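Local coordinates for geranyltranstransferase (Legionella pneumophila subsp. pneumophila, PDB 3LOM), which probably joins isopentenyl diphosphate to allylic diphosphates, making farnesyl and perhaps geranylgeranyl diphosphate with the help of magnesium, at residues A76-L81 against E129-R134; A125-V130 against Q149-A154; M199-Q204 against A214-G219; F226-D231 against A271-I276; I276-L281 against A290-T295. All coordinates share one frame; numbering follows the deposited sequence. Where two conformers were deposited one is given.

Interaction 1 of 5, residues A76-L81 against E129-R134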
# COMPACT_ATOMS: atom_id res chain seq x y z
N ALA A 76 -14.93 -0.27 -6.73
CA ALA A 76 -15.11 1.15 -6.40
C ALA A 76 -14.65 1.54 -4.99
O ALA A 76 -14.22 2.67 -4.76
CB ALA A 76 -16.57 1.53 -6.58
N ALA A 77 -14.75 0.60 -4.04
CA ALA A 77 -14.31 0.84 -2.67
C ALA A 77 -12.79 0.90 -2.63
O ALA A 77 -12.22 1.83 -2.05
CB ALA A 77 -14.82 -0.26 -1.74
N ALA A 78 -12.16 -0.09 -3.27
CA ALA A 78 -10.71 -0.16 -3.40
C ALA A 78 -10.12 1.06 -4.09
O ALA A 78 -9.08 1.58 -3.68
CB ALA A 78 -10.32 -1.41 -4.12
N LEU A 79 -10.79 1.53 -5.13
CA LEU A 79 -10.38 2.76 -5.81
C LEU A 79 -10.48 4.01 -4.98
O LEU A 79 -9.57 4.84 -5.02
CB LEU A 79 -11.19 2.97 -7.08
CG LEU A 79 -10.39 2.82 -8.35
CD1 LEU A 79 -11.39 2.63 -9.42
CD2 LEU A 79 -9.51 4.03 -8.64
N GLU A 80 -11.58 4.16 -4.24
CA GLU A 80 -11.74 5.31 -3.36
C GLU A 80 -10.77 5.28 -2.21
O GLU A 80 -10.23 6.32 -1.86
CB GLU A 80 -13.16 5.46 -2.83
CG GLU A 80 -13.85 6.76 -3.25
CD GLU A 80 -12.97 7.99 -3.19
OE1 GLU A 80 -12.68 8.57 -4.26
OE2 GLU A 80 -12.56 8.37 -2.08
N LEU A 81 -10.54 4.10 -1.65
CA LEU A 81 -9.54 3.92 -0.59
C LEU A 81 -8.14 4.33 -1.05
O LEU A 81 -7.44 5.05 -0.32
CB LEU A 81 -9.54 2.48 -0.06
CG LEU A 81 -10.64 2.05 0.92
CD1 LEU A 81 -10.72 0.53 0.98
CD2 LEU A 81 -10.39 2.62 2.30
N GLU A 129 -6.57 -5.48 0.52
CA GLU A 129 -7.27 -6.49 1.35
C GLU A 129 -8.71 -6.72 0.87
O GLU A 129 -9.11 -7.86 0.66
CB GLU A 129 -7.28 -6.09 2.83
CG GLU A 129 -7.84 -7.16 3.79
CD GLU A 129 -7.29 -7.06 5.22
OE1 GLU A 129 -7.38 -8.06 5.96
OE2 GLU A 129 -6.76 -5.99 5.60
N VAL A 130 -9.44 -5.63 0.69
CA VAL A 130 -10.81 -5.64 0.18
C VAL A 130 -10.93 -6.34 -1.18
O VAL A 130 -11.85 -7.14 -1.39
CB VAL A 130 -11.38 -4.19 0.11
CG1 VAL A 130 -12.74 -4.15 -0.58
CG2 VAL A 130 -11.49 -3.62 1.51
N LEU A 131 -10.00 -6.05 -2.09
CA LEU A 131 -9.98 -6.71 -3.40
C LEU A 131 -9.79 -8.20 -3.25
O LEU A 131 -10.58 -8.98 -3.77
CB LEU A 131 -8.89 -6.14 -4.31
CG LEU A 131 -9.10 -4.75 -4.92
CD1 LEU A 131 -7.82 -4.27 -5.56
CD2 LEU A 131 -10.25 -4.71 -5.91
N LEU A 132 -8.77 -8.61 -2.50
CA LEU A 132 -8.45 -10.02 -2.34
C LEU A 132 -9.48 -10.88 -1.61
O LEU A 132 -9.79 -11.97 -2.09
CB LEU A 132 -7.08 -10.19 -1.69
CG LEU A 132 -5.85 -9.65 -2.43
CD1 LEU A 132 -4.64 -10.00 -1.62
CD2 LEU A 132 -5.74 -10.16 -3.87
N MET A 133 -10.01 -10.43 -0.47
CA MET A 133 -10.96 -11.24 0.31
C MET A 133 -12.39 -11.23 -0.25
O MET A 133 -13.07 -12.26 -0.23
CB MET A 133 -10.91 -10.92 1.82
CG MET A 133 -11.45 -9.55 2.25
SD MET A 133 -11.16 -9.16 4.00
CE MET A 133 -11.82 -7.49 4.07
N ARG A 134 -12.84 -10.08 -0.75
CA ARG A 134 -14.22 -9.92 -1.21
C ARG A 134 -14.50 -10.37 -2.65
O ARG A 134 -15.62 -10.79 -2.96
CB ARG A 134 -14.73 -8.49 -1.01
CG ARG A 134 -14.72 -8.00 0.44
CD ARG A 134 -15.79 -8.68 1.28
NE ARG A 134 -15.69 -8.32 2.69
CZ ARG A 134 -16.31 -7.28 3.25
NH1 ARG A 134 -17.08 -6.48 2.52
NH2 ARG A 134 -16.16 -7.04 4.55

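Interaction 2 of 5, residues A125-V130 against Q149-A154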
# COMPACT_ATOMS: atom_id res chain seq x y z
N ALA A 125 -3.12 -0.36 2.06
CA ALA A 125 -3.22 -1.79 2.35
C ALA A 125 -4.67 -2.31 2.34
O ALA A 125 -4.91 -3.42 1.87
CB ALA A 125 -2.55 -2.11 3.67
N LEU A 126 -5.62 -1.50 2.83
CA LEU A 126 -7.02 -1.94 2.91
C LEU A 126 -7.64 -2.17 1.54
O LEU A 126 -8.29 -3.19 1.32
CB LEU A 126 -7.90 -0.99 3.74
CG LEU A 126 -9.35 -1.48 3.96
CD1 LEU A 126 -9.40 -2.84 4.67
CD2 LEU A 126 -10.23 -0.46 4.69
N ALA A 127 -7.41 -1.23 0.62
CA ALA A 127 -7.84 -1.33 -0.77
C ALA A 127 -7.49 -2.68 -1.39
O ALA A 127 -8.31 -3.28 -2.07
CB ALA A 127 -7.23 -0.21 -1.58
N ILE A 128 -6.28 -3.14 -1.11
CA ILE A 128 -5.79 -4.44 -1.57
C ILE A 128 -6.43 -5.61 -0.81
O ILE A 128 -6.80 -6.61 -1.43
CB ILE A 128 -4.24 -4.48 -1.53
CG1 ILE A 128 -3.68 -3.40 -2.46
CG2 ILE A 128 -3.69 -5.85 -1.94
CD1 ILE A 128 -2.37 -2.82 -1.99
N GLU A 129 -6.57 -5.48 0.52
CA GLU A 129 -7.27 -6.49 1.35
C GLU A 129 -8.71 -6.72 0.87
O GLU A 129 -9.11 -7.86 0.66
CB GLU A 129 -7.28 -6.09 2.83
CG GLU A 129 -7.84 -7.16 3.79
CD GLU A 129 -7.29 -7.06 5.22
OE1 GLU A 129 -7.38 -8.06 5.96
OE2 GLU A 129 -6.76 -5.99 5.60
N VAL A 130 -9.44 -5.63 0.69
CA VAL A 130 -10.81 -5.64 0.18
C VAL A 130 -10.93 -6.34 -1.18
O VAL A 130 -11.85 -7.14 -1.39
CB VAL A 130 -11.38 -4.19 0.11
CG1 VAL A 130 -12.74 -4.15 -0.58
CG2 VAL A 130 -11.49 -3.62 1.51
N GLN A 149 -3.56 -6.14 -9.85
CA GLN A 149 -2.41 -5.70 -10.65
C GLN A 149 -2.63 -4.31 -11.24
O GLN A 149 -1.76 -3.45 -11.13
CB GLN A 149 -2.15 -6.70 -11.79
CG GLN A 149 -0.73 -6.68 -12.35
CD GLN A 149 0.15 -7.77 -11.75
OE1 GLN A 149 0.99 -7.50 -10.90
NE2 GLN A 149 -0.04 -9.00 -12.21
N VAL A 150 -3.79 -4.10 -11.85
CA VAL A 150 -4.15 -2.80 -12.43
C VAL A 150 -4.02 -1.62 -11.44
O VAL A 150 -3.42 -0.60 -11.78
CB VAL A 150 -5.56 -2.84 -13.06
CG1 VAL A 150 -5.97 -1.46 -13.57
CG2 VAL A 150 -5.63 -3.86 -14.20
N LEU A 151 -4.57 -1.79 -10.23
CA LEU A 151 -4.57 -0.73 -9.21
C LEU A 151 -3.17 -0.44 -8.68
O LEU A 151 -2.78 0.71 -8.53
CB LEU A 151 -5.49 -1.11 -8.04
CG LEU A 151 -5.71 -0.10 -6.90
CD1 LEU A 151 -6.42 1.16 -7.39
CD2 LEU A 151 -6.50 -0.74 -5.78
N VAL A 152 -2.45 -1.51 -8.41
CA VAL A 152 -1.12 -1.44 -7.84
C VAL A 152 -0.04 -0.94 -8.84
O VAL A 152 0.92 -0.27 -8.44
CB VAL A 152 -0.83 -2.81 -7.14
CG1 VAL A 152 0.52 -3.34 -7.46
CG2 VAL A 152 -1.03 -2.67 -5.63
N ASN A 153 -0.23 -1.23 -10.13
CA ASN A 153 0.62 -0.66 -11.19
C ASN A 153 0.35 0.83 -11.35
O ASN A 153 1.28 1.61 -11.56
CB ASN A 153 0.42 -1.36 -12.55
CG ASN A 153 1.03 -2.76 -12.60
OD1 ASN A 153 0.76 -3.52 -13.54
ND2 ASN A 153 1.84 -3.11 -11.61
N ALA A 154 -0.91 1.23 -11.25
CA ALA A 154 -1.28 2.63 -11.47
C ALA A 154 -0.93 3.51 -10.26
O ALA A 154 -0.67 4.70 -10.41
CB ALA A 154 -2.77 2.76 -11.80

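Interaction 3 of 5, residues M199-Q204 against A214-G219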
# COMPACT_ATOMS: atom_id res chain seq x y z
N MET A 199 -9.90 -1.98 -14.41
CA MET A 199 -10.30 -2.98 -13.39
C MET A 199 -11.67 -3.59 -13.73
O MET A 199 -11.88 -4.78 -13.51
CB MET A 199 -10.28 -2.39 -11.98
CG MET A 199 -8.90 -2.34 -11.32
SD MET A 199 -8.83 -1.60 -9.67
CE MET A 199 -9.34 -0.02 -10.09
N VAL A 200 -12.56 -2.76 -14.27
CA VAL A 200 -13.87 -3.19 -14.75
C VAL A 200 -13.73 -4.18 -15.93
O VAL A 200 -14.43 -5.20 -15.98
CB VAL A 200 -14.78 -1.95 -15.09
CG1 VAL A 200 -15.82 -2.26 -16.16
CG2 VAL A 200 -15.47 -1.43 -13.83
N LEU A 201 -12.79 -3.89 -16.83
CA LEU A 201 -12.50 -4.75 -17.99
C LEU A 201 -11.90 -6.11 -17.62
O LEU A 201 -12.16 -7.11 -18.29
CB LEU A 201 -11.59 -4.04 -18.99
CG LEU A 201 -12.27 -2.99 -19.88
CD1 LEU A 201 -11.23 -2.08 -20.51
CD2 LEU A 201 -13.16 -3.64 -20.95
N ALA A 202 -11.12 -6.14 -16.54
CA ALA A 202 -10.49 -7.38 -16.09
C ALA A 202 -11.46 -8.33 -15.38
O ALA A 202 -11.07 -9.43 -14.98
CB ALA A 202 -9.27 -7.07 -15.22
N ALA A 203 -12.72 -7.91 -15.23
CA ALA A 203 -13.78 -8.76 -14.68
C ALA A 203 -14.33 -9.76 -15.70
O ALA A 203 -14.94 -10.76 -15.32
CB ALA A 203 -14.90 -7.91 -14.12
N GLN A 204 -14.12 -9.50 -16.99
CA GLN A 204 -14.63 -10.38 -18.06
C GLN A 204 -13.51 -11.15 -18.76
O GLN A 204 -12.38 -10.67 -18.86
CB GLN A 204 -15.45 -9.59 -19.09
CG GLN A 204 -16.25 -8.41 -18.55
CD GLN A 204 -17.54 -8.81 -17.85
OE1 GLN A 204 -17.53 -9.30 -16.72
NE2 GLN A 204 -18.66 -8.56 -18.52
N ALA A 214 -12.70 1.68 -26.65
CA ALA A 214 -13.69 2.74 -26.47
C ALA A 214 -13.71 3.27 -25.04
O ALA A 214 -13.91 4.47 -24.81
CB ALA A 214 -15.08 2.27 -26.89
N LEU A 215 -13.50 2.38 -24.07
CA LEU A 215 -13.44 2.78 -22.66
C LEU A 215 -12.13 3.52 -22.40
O LEU A 215 -12.14 4.63 -21.85
CB LEU A 215 -13.59 1.57 -21.73
CG LEU A 215 -14.97 0.89 -21.66
CD1 LEU A 215 -14.91 -0.33 -20.77
CD2 LEU A 215 -16.06 1.85 -21.18
N ARG A 216 -11.03 2.90 -22.83
CA ARG A 216 -9.67 3.46 -22.74
C ARG A 216 -9.54 4.89 -23.29
O ARG A 216 -8.85 5.71 -22.69
CB ARG A 216 -8.67 2.52 -23.41
CG ARG A 216 -8.36 1.30 -22.57
CD ARG A 216 -7.80 0.14 -23.38
NE ARG A 216 -7.55 -1.02 -22.53
CZ ARG A 216 -7.14 -2.21 -22.95
NH1 ARG A 216 -6.92 -2.43 -24.24
NH2 ARG A 216 -6.94 -3.19 -22.07
N THR A 217 -10.21 5.17 -24.40
CA THR A 217 -10.23 6.51 -24.98
C THR A 217 -11.01 7.48 -24.09
O THR A 217 -10.52 8.58 -23.79
CB THR A 217 -10.79 6.50 -26.43
OG1 THR A 217 -10.02 5.58 -27.22
CG2 THR A 217 -10.71 7.88 -27.07
N TYR A 218 -12.21 7.08 -23.66
CA TYR A 218 -12.99 7.89 -22.71
C TYR A 218 -12.15 8.20 -21.46
O TYR A 218 -12.03 9.36 -21.08
CB TYR A 218 -14.32 7.22 -22.32
CG TYR A 218 -15.15 8.06 -21.37
CD1 TYR A 218 -15.92 9.13 -21.84
CD2 TYR A 218 -15.16 7.81 -20.00
CE1 TYR A 218 -16.68 9.91 -20.97
CE2 TYR A 218 -15.91 8.59 -19.12
CZ TYR A 218 -16.67 9.64 -19.61
OH TYR A 218 -17.41 10.41 -18.75
N GLY A 219 -11.56 7.16 -20.87
CA GLY A 219 -10.68 7.28 -19.71
C GLY A 219 -9.48 8.21 -19.81
O GLY A 219 -9.22 8.98 -18.88

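Interaction 4 of 5, residues F226-D231 against A271-I276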
# COMPACT_ATOMS: atom_id res chain seq x y z
N PHE A 226 -10.06 16.82 -16.76
CA PHE A 226 -10.33 17.22 -15.37
C PHE A 226 -9.25 18.16 -14.86
O PHE A 226 -9.53 19.18 -14.23
CB PHE A 226 -10.42 16.01 -14.43
CG PHE A 226 -11.66 15.18 -14.60
CD1 PHE A 226 -12.81 15.70 -15.20
CD2 PHE A 226 -11.69 13.87 -14.12
CE1 PHE A 226 -13.95 14.92 -15.34
CE2 PHE A 226 -12.83 13.09 -14.25
CZ PHE A 226 -13.96 13.61 -14.86
N GLN A 227 -8.00 17.81 -15.18
CA GLN A 227 -6.83 18.60 -14.82
C GLN A 227 -6.73 19.91 -15.59
O GLN A 227 -6.25 20.92 -15.05
CB GLN A 227 -5.57 17.76 -15.02
CG GLN A 227 -4.39 18.27 -14.25
CD GLN A 227 -4.62 18.30 -12.75
OE1 GLN A 227 -5.16 17.36 -12.16
NE2 GLN A 227 -4.21 19.40 -12.12
N MET A 228 -7.17 19.89 -16.85
CA MET A 228 -7.32 21.11 -17.64
C MET A 228 -8.33 22.04 -16.97
O MET A 228 -8.07 23.22 -16.79
CB MET A 228 -7.76 20.78 -19.08
CG MET A 228 -6.65 20.29 -20.00
SD MET A 228 -7.26 19.83 -21.63
CE MET A 228 -5.74 19.24 -22.37
N GLN A 229 -9.48 21.47 -16.60
CA GLN A 229 -10.54 22.20 -15.89
C GLN A 229 -10.07 22.80 -14.57
O GLN A 229 -10.35 23.96 -14.30
CB GLN A 229 -11.77 21.31 -15.67
CG GLN A 229 -12.65 21.16 -16.91
CD GLN A 229 -13.82 20.23 -16.69
OE1 GLN A 229 -13.66 19.08 -16.28
NE2 GLN A 229 -15.02 20.72 -16.97
N ASP A 230 -9.35 22.00 -13.79
CA ASP A 230 -8.81 22.44 -12.49
C ASP A 230 -7.87 23.63 -12.62
O ASP A 230 -7.97 24.58 -11.84
CB ASP A 230 -8.12 21.28 -11.76
CG ASP A 230 -9.11 20.23 -11.27
OD1 ASP A 230 -8.67 19.14 -10.83
OD2 ASP A 230 -10.33 20.48 -11.34
N ASP A 231 -6.99 23.59 -13.62
CA ASP A 231 -6.08 24.71 -13.91
C ASP A 231 -6.83 25.93 -14.45
O ASP A 231 -6.47 27.07 -14.15
CB ASP A 231 -4.99 24.27 -14.88
CG ASP A 231 -4.04 23.24 -14.28
OD1 ASP A 231 -4.13 22.95 -13.07
OD2 ASP A 231 -3.18 22.72 -15.02
N ALA A 271 -13.11 21.80 -24.50
CA ALA A 271 -14.22 21.43 -25.39
C ALA A 271 -13.89 20.25 -26.29
O ALA A 271 -14.67 19.30 -26.38
CB ALA A 271 -14.67 22.63 -26.22
N VAL A 272 -12.72 20.31 -26.94
CA VAL A 272 -12.30 19.26 -27.88
C VAL A 272 -12.14 17.92 -27.17
O VAL A 272 -12.63 16.90 -27.66
CB VAL A 272 -10.99 19.62 -28.65
CG1 VAL A 272 -10.66 18.55 -29.69
CG2 VAL A 272 -11.10 20.96 -29.36
N HIS A 273 -11.50 17.93 -26.00
CA HIS A 273 -11.25 16.69 -25.26
C HIS A 273 -12.51 16.03 -24.69
O HIS A 273 -12.61 14.80 -24.69
CB HIS A 273 -10.18 16.90 -24.19
CG HIS A 273 -8.78 16.88 -24.73
ND1 HIS A 273 -8.17 15.72 -25.16
CD2 HIS A 273 -7.89 17.88 -24.93
CE1 HIS A 273 -6.96 16.01 -25.60
NE2 HIS A 273 -6.76 17.31 -25.47
N TYR A 274 -13.46 16.86 -24.25
CA TYR A 274 -14.79 16.38 -23.84
C TYR A 274 -15.58 15.82 -25.02
O TYR A 274 -16.27 14.81 -24.87
CB TYR A 274 -15.60 17.47 -23.14
CG TYR A 274 -15.49 17.42 -21.63
CD1 TYR A 274 -15.96 16.32 -20.91
CD2 TYR A 274 -14.93 18.48 -20.92
CE1 TYR A 274 -15.86 16.28 -19.53
CE2 TYR A 274 -14.83 18.45 -19.54
CZ TYR A 274 -15.30 17.34 -18.85
OH TYR A 274 -15.19 17.29 -17.48
N GLN A 275 -15.48 16.49 -26.17
CA GLN A 275 -16.14 16.06 -27.41
C GLN A 275 -15.65 14.68 -27.84
O GLN A 275 -16.45 13.83 -28.21
CB GLN A 275 -15.91 17.10 -28.51
CG GLN A 275 -16.87 17.02 -29.71
CD GLN A 275 -16.37 16.11 -30.83
OE1 GLN A 275 -17.16 15.51 -31.54
NE2 GLN A 275 -15.04 16.02 -30.98
N ILE A 276 -14.33 14.48 -27.78
CA ILE A 276 -13.71 13.19 -28.09
C ILE A 276 -14.20 12.13 -27.10
O ILE A 276 -14.50 10.99 -27.48
CB ILE A 276 -12.14 13.28 -28.14
CG1 ILE A 276 -11.65 14.26 -29.21
CG2 ILE A 276 -11.49 11.90 -28.34
CD1 ILE A 276 -12.15 14.01 -30.64

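Interaction 5 of 5, residues I276-L281 against A290-T295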
# COMPACT_ATOMS: atom_id res chain seq x y z
N ILE A 276 -14.33 14.48 -27.78
CA ILE A 276 -13.71 13.19 -28.09
C ILE A 276 -14.20 12.13 -27.10
O ILE A 276 -14.50 10.99 -27.48
CB ILE A 276 -12.14 13.28 -28.14
CG1 ILE A 276 -11.65 14.26 -29.21
CG2 ILE A 276 -11.49 11.90 -28.34
CD1 ILE A 276 -12.15 14.01 -30.64
N ALA A 277 -14.30 12.53 -25.82
CA ALA A 277 -14.82 11.65 -24.77
C ALA A 277 -16.28 11.23 -25.00
O ALA A 277 -16.60 10.05 -24.89
CB ALA A 277 -14.64 12.30 -23.40
N MET A 278 -17.13 12.20 -25.36
CA MET A 278 -18.54 11.96 -25.73
C MET A 278 -18.69 10.95 -26.86
O MET A 278 -19.45 9.98 -26.75
CB MET A 278 -19.21 13.27 -26.17
CG MET A 278 -19.42 14.30 -25.09
SD MET A 278 -20.60 13.81 -23.84
CE MET A 278 -20.90 15.41 -23.10
N ASP A 279 -17.94 11.18 -27.94
CA ASP A 279 -18.01 10.40 -29.17
C ASP A 279 -17.49 8.97 -29.04
O ASP A 279 -17.77 8.12 -29.89
CB ASP A 279 -17.25 11.11 -30.29
CG ASP A 279 -18.00 12.33 -30.82
OD1 ASP A 279 -18.69 13.03 -30.04
OD2 ASP A 279 -17.88 12.60 -32.04
N SER A 280 -16.74 8.71 -27.97
CA SER A 280 -16.14 7.41 -27.72
C SER A 280 -17.14 6.35 -27.25
O SER A 280 -16.86 5.15 -27.31
CB SER A 280 -15.01 7.55 -26.68
OG SER A 280 -14.24 6.37 -26.58
N LEU A 281 -18.31 6.80 -26.80
CA LEU A 281 -19.31 5.93 -26.18
C LEU A 281 -20.48 5.61 -27.11
O LEU A 281 -21.43 4.93 -26.72
CB LEU A 281 -19.83 6.56 -24.89
CG LEU A 281 -18.79 7.20 -23.97
CD1 LEU A 281 -19.40 8.37 -23.23
CD2 LEU A 281 -18.18 6.17 -23.00
N ALA A 290 -26.55 7.39 -19.39
CA ALA A 290 -26.25 7.70 -18.00
C ALA A 290 -24.88 8.37 -17.89
O ALA A 290 -24.74 9.42 -17.25
CB ALA A 290 -26.30 6.44 -17.15
N LEU A 291 -23.88 7.76 -18.52
CA LEU A 291 -22.50 8.24 -18.50
C LEU A 291 -22.33 9.54 -19.29
O LEU A 291 -21.54 10.40 -18.89
CB LEU A 291 -21.55 7.16 -19.02
CG LEU A 291 -20.02 7.37 -18.97
CD1 LEU A 291 -19.54 7.96 -17.64
CD2 LEU A 291 -19.32 6.06 -19.26
N ILE A 292 -23.07 9.67 -20.39
CA ILE A 292 -23.03 10.86 -21.24
C ILE A 292 -23.56 12.10 -20.50
O ILE A 292 -22.98 13.19 -20.60
CB ILE A 292 -23.80 10.62 -22.58
CG1 ILE A 292 -23.06 9.59 -23.44
CG2 ILE A 292 -24.00 11.91 -23.37
CD1 ILE A 292 -23.95 8.82 -24.41
N GLU A 293 -24.63 11.90 -19.73
CA GLU A 293 -25.21 12.97 -18.91
C GLU A 293 -24.26 13.39 -17.79
O GLU A 293 -24.14 14.57 -17.49
CB GLU A 293 -26.57 12.54 -18.34
CG GLU A 293 -27.58 13.68 -18.18
CD GLU A 293 -27.32 14.56 -16.96
OE1 GLU A 293 -27.03 14.02 -15.87
OE2 GLU A 293 -27.42 15.81 -17.08
N LEU A 294 -23.57 12.41 -17.19
CA LEU A 294 -22.54 12.69 -16.19
C LEU A 294 -21.37 13.48 -16.80
O LEU A 294 -20.89 14.44 -16.20
CB LEU A 294 -22.03 11.41 -15.53
CG LEU A 294 -20.91 11.61 -14.49
CD1 LEU A 294 -21.43 12.31 -13.25
CD2 LEU A 294 -20.22 10.30 -14.14
N THR A 295 -20.95 13.06 -17.99
CA THR A 295 -19.88 13.72 -18.74
C THR A 295 -20.25 15.17 -19.04
O THR A 295 -19.43 16.07 -18.88
CB THR A 295 -19.58 12.97 -20.05
OG1 THR A 295 -19.42 11.57 -19.78
CG2 THR A 295 -18.32 13.50 -20.72

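Interaction 1 of 5, residues A76-L81 against E129-R134
The methyl of Ala78 sits against the forked end of Leu131: Ala78 CB lies 3.6 Å from Leu131 CG and 3.8 Å from Leu131 CD2, with Leu131 CD1 a little farther off. Contact with three carbons of one isobutyl group shows that the fork itself, rather than a single methyl, does the touching. The first torsion of Leu131 explains this. Its CG stands anti to the carbonyl carbon (chi1 -74°), which brings the branch across to Ala78 although the CB of Leu131 does not aim straight at the facing helix. A looser second pair lies beside it, Leu81 CD1 meeting Val130 CG2 at 4.3 Å.

The alanine at this point permits a close backbone approach: CA of Ala78 and CA of Val130 are 6.5 Å apart, and the Ala78 methyl adds little bulk between them. The contact is apolar throughout and all four touching residues are buried.

Helices 69-91 and 113-135 of the all-helical isoprenoid synthase fold are joined here. Helix 5-28 places Leu27 against both Ala77 and Val130, while Leu79 turns to helices 53-64 and 178-201. Beyond Leu131 comes helix 141-155, with Ile147, Thr148 and Leu151, and another part of helix 113-135 meets the second subunit, where Leu132 packs on Gln149 of that neighbouring chain.

Interaction 2 of 5, residues A125-V130 against Q149-A154
Ile128 and Val152 make the tighter half of this contact, their side chains crossing at about a right angle. Ile128 CD1 lies 3.9 Å from Val152 CG2, and Ile128 CG1 follows at 4.2 Å from the same Val152 CG2, so one valine methyl is met by the longer branch of the isoleucine alone. The first torsion of Ile128 sets CG1 anti to the carbonyl carbon (chi1 -61°); CD1 reaches the valine by way of this branch, not by the aim of CB.

The other half is slacker: Ala127 CB is 4.3 Å from Leu151 CD2, and this is the closest approach of that pair. With CA of Ile128 and CA of Val152 8.4 Å apart, and only 118 Å² buried between the segments, contact is made by side chains alone, the backbones staying well apart.

Helices 113-135 and 141-155 are consecutive in the chain and belong to the helical bundle of the isoprenoid synthase fold, on the side where the second subunit docks. Next to the slacker pair, Thr82 of helix 69-91 touches both Ala127 and Leu151, and Met199 also packs on Leu151. Gln149, Val150 and Asn153 are partly exposed. Across the dimer interface, Glu129 packs on Val152 of the second subunit, and Ala125 on Gln124 of that subunit.

Interaction 3 of 5, residues M199-Q204 against A214-G219
Leu201 and Leu215 cross obliquely, and the meeting is uneven. Leu215 offers a single methyl, CD1, to the whole branch of its partner: Leu215 CD1 lies 3.7 Å from Leu201 CD2, 3.9 Å from Leu201 CG and 4.1 Å from Leu201 CD1. Both leucines share one first torsion, CG opposite the carbonyl carbon (chi1 -78° in Leu201, -70° in Leu215), and both CB atoms point across the gap. The backbones stay well apart, with CA of Leu201 8.9 Å from CA of Leu215.

Arg216 supplies a second partner for Leu201. Its CB does not aim at the other segment, but the side chain, stretched out as far as the guanidinium, reaches back until NE is 4.3 Å from Leu201 CD1. The methyl approaches the guanidinium at a slant. The polar end belongs to another residue: NE forms a salt bridge with Glu198 OE2, about one turn before Leu201 on helix 178-201.

That helix ends at Leu201, where a type I turn to Gln204 leads the chain away toward helix 209-236. Two kinds of chemistry therefore meet side by side. A buried leucine pair fills the gap between the two helices here, and next to it Arg216, itself partly exposed, pairs with Glu198, which lies just outside the two segments. The nearby arginine probably favours the ionised carboxylate of Glu198, while Leu201 covers part of Arg216.

Interaction 4 of 5, residues F226-D231 against A271-I276
The phenol of Tyr274 crosses the end of Gln229 at about a right angle, its OH also lying at the edge of the Phe226 ring, 3.4 Å from Phe226 CE1. Phe226 and Gln227 open the sequence FQMQDDYLD, which matches the FQ and second aspartate-rich motifs of prenyl synthases; in relatives those aspartates, here beginning with Asp230 and Asp231, bind magnesium. The contact thus lies on the helix that carries this motif. The helical segments 226-231 and 271-276 run nearly antiparallel (153°), their axes 10.8 Å apart at closest, so long side chains must span the gap. Met228, extended beyond CG, brings CE to 3.6 Å from His273 CD2, while His273 ND1 is hydrogen-bonded to His221. Gln229 has a second role, its NE2 donating to Leu298 O, which helps fix the turn of the amide. Tyr274 OH donates to Gln229 OE1 at 2.6 Å, meeting the C=O at 114° from 37° above the carbonyl plane.

Interaction 5 of 5, residues I276-L281 against A290-T295
Leu291 O is gripped twice by Thr295: the side-chain OG1 donates to it at 2.6 Å and the backbone N at 2.9 Å, from opposite faces of the carbonyl plane. The OG1 bond meets the C=O at 137° and stands 36° out of the plane. Thr295 OG1 is also hydrogen-bonded to Tyr218 OH of helix 209-236, so the threonine's rotation is held from two sides.

With OG1 held so, the methyl faces segment 276-281. Thr295 CG2 lies 3.9 Å from Met278 SD, and the same sulfur is 3.9 Å from Ile292 CG2, so it sits against two methyls about one turn apart. A bend at the second torsion of Met278 (chi2 -67°) brings the sulfur there, and its side chain slides past Thr295 in the opposite direction.

Leu281 divides its two methyls between neighbours. Leu281 CD1 is 3.9 Å from Ile292 CG1, the side chains passing antiparallel, while Leu281 CD2 is 3.9 Å from Leu291 CD2, these two side chains crossing at about a right angle. The backbones come close, CA of Met278 lying 6.4 Å from CA of Ile292.

Tyr218 also packs on Ala277, Leu281 and Leu291, and Leu291 reaches Leu60 and Leu64 of helix 53-64. Helices 263-279 and 289-303, roughly antiparallel and joined by a short connection, form an alpha-helical hairpin at the C-terminal end of the bundle.

How the interactions relate
From the N terminus, interaction 1 closes the 47-residue excursion from helix 69-91 to helix 113-135. Interaction 2 starts on that same helix, overlapping at Glu129 and Val130, and closes the 18 residues to helix 141-155, so the two interlock rather than nest. Interactions 3, 4 and 5 follow in series: a nine-residue connection between helices 178-201 and 209-236, a 39-residue passage that includes unmodelled chain, and the last hairpin, with Ile276 common to 4 and 5. Met199 of interaction 3 packs on Leu79 of interaction 1 and Val150 of interaction 2. Ala214 O, 2.6 Å from Ser280 OG, probably bonds interaction 3 to interaction 5. The dimer side is thereby linked to the C-terminal helices.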